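Local structure of Cow rumen GH26 endo-mannanase (6UEH) at residues E315-T320 / G324-W329. The protein probably hydrolyses internal beta-1,4-mannosidic linkages in mannans such as galactomannan, as a family 26 endo-mannanase with a CBM6-like accessory domain. Numbering follows the deposited sequence.
Sequences EGNVNT and GAWFWW
G316 and W326 meet by a CH-pi contact inside the loop that follows strand 306-309 of the family 26 TIM barrel and leads to helix 334-351. The CA of G316 sits 3.5 Å from the centroid of the six-membered ring of W326, 9° off its normal, which places it over the face of that six-membered ring. A CB on G316 would clash with the carbonyl oxygen of G324, and the residue's positive phi also suits a glycine. N317 reaches the rim of the same indole: its ND2 lies in the ring plane, 3.9 Å from W326 CZ3, with the amide plane roughly perpendicular to the ring. The indole NE1 is hydrogen-bonded to E313 OE1; an alanine in place of W326 would probably uncover the G316 CA and leave that carboxylate oxygen without this donor.

Among polar contacts, one direct hydrogen bond joins the segments, from N317 N to G324 O (2.9 Å), with the donor 49° out of the carbonyl plane. A water also bridges the segments, accepting from N317 ND2 and donating to G324 O, so that this oxygen takes two donors.

Side-chain bonds within 315-320 hold its backbone, with G322 and S370 as outside partners. With chi1 at 82°, N319 CG lies between its backbone N and carbonyl carbon, which brings ND2 to 3.3 Å from G324 CA, while OD1 accepts from G322 N. E315 OE2 receives N319 N on its anti lone pair, and OE1 pairs with S370 OG. N319 ND2 bonds weakly to E315 O, but its 2.7 Å bond to N317 O is nearly straight and lies in the N319 amide plane.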
loop_
_atom_site.group_PDB
_atom_site.type_symbol
_atom_site.label_atom_id
_atom_site.label_comp_id
_atom_site.label_asym_id
_atom_site.label_seq_id
_atom_site.Cartn_x
_atom_site.Cartn_y
_atom_site.Cartn_z
ATOM N N GLU A 315 -2.451 -0.562 11.465
ATOM C CA GLU A 315 -2.436 0.795 11.997
ATOM C C GLU A 315 -3.823 1.429 11.991
ATOM O O GLU A 315 -4.192 2.142 12.925
ATOM C CB GLU A 315 -1.467 1.683 11.212
ATOM C CG GLU A 315 -1.426 3.117 11.731
ATOM C CD GLU A 315 -0.457 4.005 10.975
ATOM O OE1 GLU A 315 0.211 3.511 10.042
ATOM O OE2 GLU A 315 -0.367 5.204 11.319
ATOM N N GLY A 316 -4.593 1.160 10.942
ATOM C CA GLY A 316 -5.866 1.831 10.756
ATOM C C GLY A 316 -5.621 3.298 10.451
ATOM O O GLY A 316 -4.858 3.628 9.543
ATOM N N ASN A 317 -6.262 4.181 11.207
ATOM C CA ASN A 317 -5.996 5.609 11.079
ATOM C C ASN A 317 -4.719 5.981 11.829
ATOM O O ASN A 317 -4.325 5.285 12.766
ATOM C CB ASN A 317 -7.186 6.423 11.583
ATOM C CG ASN A 317 -8.369 6.360 10.637
ATOM O OD1 ASN A 317 -8.224 6.556 9.430
ATOM N ND2 ASN A 317 -9.546 6.069 11.177
ATOM N N VAL A 318 -4.086 7.074 11.409
ATOM C CA VAL A 318 -2.736 7.429 11.854
ATOM C C VAL A 318 -2.537 7.368 13.373
ATOM O O VAL A 318 -3.214 8.058 14.136
ATOM C CB VAL A 318 -2.342 8.840 11.352
ATOM C CG1 VAL A 318 -3.436 9.864 11.658
ATOM C CG2 VAL A 318 -1.004 9.265 11.940
ATOM N N ASN A 319 -1.600 6.516 13.788
ATOM C CA ASN A 319 -1.249 6.332 15.194
ATOM C C ASN A 319 -0.092 5.355 15.348
ATOM O O ASN A 319 0.292 4.677 14.396
ATOM C CB ASN A 319 -2.444 5.813 15.997
ATOM C CG ASN A 319 -2.614 4.311 15.875
ATOM O OD1 ASN A 319 -2.159 3.555 16.732
ATOM N ND2 ASN A 319 -3.255 3.870 14.801
ATOM N N THR A 320 0.455 5.279 16.558
ATOM C CA THR A 320 1.403 4.224 16.907
ATOM C C THR A 320 1.054 3.633 18.270
ATOM O O THR A 320 1.597 2.603 18.664
ATOM C CB THR A 320 2.860 4.731 16.940
ATOM O OG1 THR A 320 2.935 5.932 17.718
ATOM C CG2 THR A 320 3.372 5.002 15.529
ATOM N N GLY A 324 -5.796 4.543 16.893
ATOM C CA GLY A 324 -6.384 4.699 15.575
ATOM C C GLY A 324 -6.754 3.390 14.900
ATOM O O GLY A 324 -7.356 3.384 13.826
ATOM N N ALA A 325 -6.396 2.277 15.531
ATOM C CA ALA A 325 -6.641 0.961 14.951
ATOM C C ALA A 325 -8.122 0.603 14.990
ATOM O O ALA A 325 -8.844 1.016 15.898
ATOM C CB ALA A 325 -5.825 -0.088 15.678
ATOM N N TRP A 326 -8.581 -0.159 14.001
ATOM C CA TRP A 326 -9.968 -0.610 14.006
ATOM C C TRP A 326 -10.076 -2.127 14.143
ATOM O O TRP A 326 -11.165 -2.658 14.346
ATOM C CB TRP A 326 -10.710 -0.134 12.753
ATOM C CG TRP A 326 -10.011 -0.389 11.454
ATOM C CD1 TRP A 326 -9.709 -1.601 10.904
ATOM C CD2 TRP A 326 -9.560 0.600 10.517
ATOM N NE1 TRP A 326 -9.082 -1.428 9.692
ATOM C CE2 TRP A 326 -8.981 -0.085 9.432
ATOM C CE3 TRP A 326 -9.585 1.999 10.497
ATOM C CZ2 TRP A 326 -8.430 0.580 8.338
ATOM C CZ3 TRP A 326 -9.039 2.659 9.410
ATOM C CH2 TRP A 326 -8.469 1.949 8.345
ATOM N N PHE A 327 -8.946 -2.820 14.032
ATOM C CA PHE A 327 -8.891 -4.252 14.316
ATOM C C PHE A 327 -8.245 -4.474 15.680
ATOM O O PHE A 327 -7.396 -3.684 16.095
ATOM C CB PHE A 327 -8.116 -4.993 13.228
ATOM C CG PHE A 327 -8.856 -5.108 11.925
ATOM C CD1 PHE A 327 -10.201 -5.437 11.902
ATOM C CD2 PHE A 327 -8.208 -4.873 10.724
ATOM C CE1 PHE A 327 -10.883 -5.543 10.704
ATOM C CE2 PHE A 327 -8.886 -4.975 9.521
ATOM C CZ PHE A 327 -10.223 -5.309 9.512
ATOM N N TRP A 328 -8.632 -5.544 16.374
ATOM C CA TRP A 328 -8.176 -5.741 17.749
ATOM C C TRP A 328 -6.663 -5.932 17.849
ATOM O O TRP A 328 -6.056 -5.561 18.853
ATOM C CB TRP A 328 -8.901 -6.925 18.411
ATOM C CG TRP A 328 -8.622 -8.289 17.824
ATOM C CD1 TRP A 328 -9.404 -8.972 16.937
ATOM C CD2 TRP A 328 -7.503 -9.143 18.110
ATOM N NE1 TRP A 328 -8.837 -10.189 16.642
ATOM C CE2 TRP A 328 -7.669 -10.319 17.348
ATOM C CE3 TRP A 328 -6.375 -9.027 18.931
ATOM C CZ2 TRP A 328 -6.749 -11.369 17.380
ATOM C CZ3 TRP A 328 -5.461 -10.070 18.961
ATOM C CH2 TRP A 328 -5.655 -11.226 18.191
ATOM N N TRP A 329 -6.046 -6.482 16.808
ATOM C CA TRP A 329 -4.614 -6.757 16.868
ATOM C C TRP A 329 -3.747 -5.496 16.784
ATOM O O TRP A 329 -2.535 -5.565 16.978
ATOM C CB TRP A 329 -4.205 -7.749 15.771
ATOM C CG TRP A 329 -4.746 -7.462 14.399
ATOM C CD1 TRP A 329 -4.274 -6.546 13.505
ATOM C CD2 TRP A 329 -5.845 -8.120 13.758
ATOM N NE1 TRP A 329 -5.018 -6.585 12.349
ATOM C CE2 TRP A 329 -5.988 -7.545 12.478
ATOM C CE3 TRP A 329 -6.727 -9.138 14.141
ATOM C CZ2 TRP A 329 -6.976 -7.952 11.582
ATOM C CZ3 TRP A 329 -7.706 -9.540 13.250
ATOM C CH2 TRP A 329 -7.824 -8.946 11.985
HETATM O O HOH W 1 -9.700 4.762 13.525
#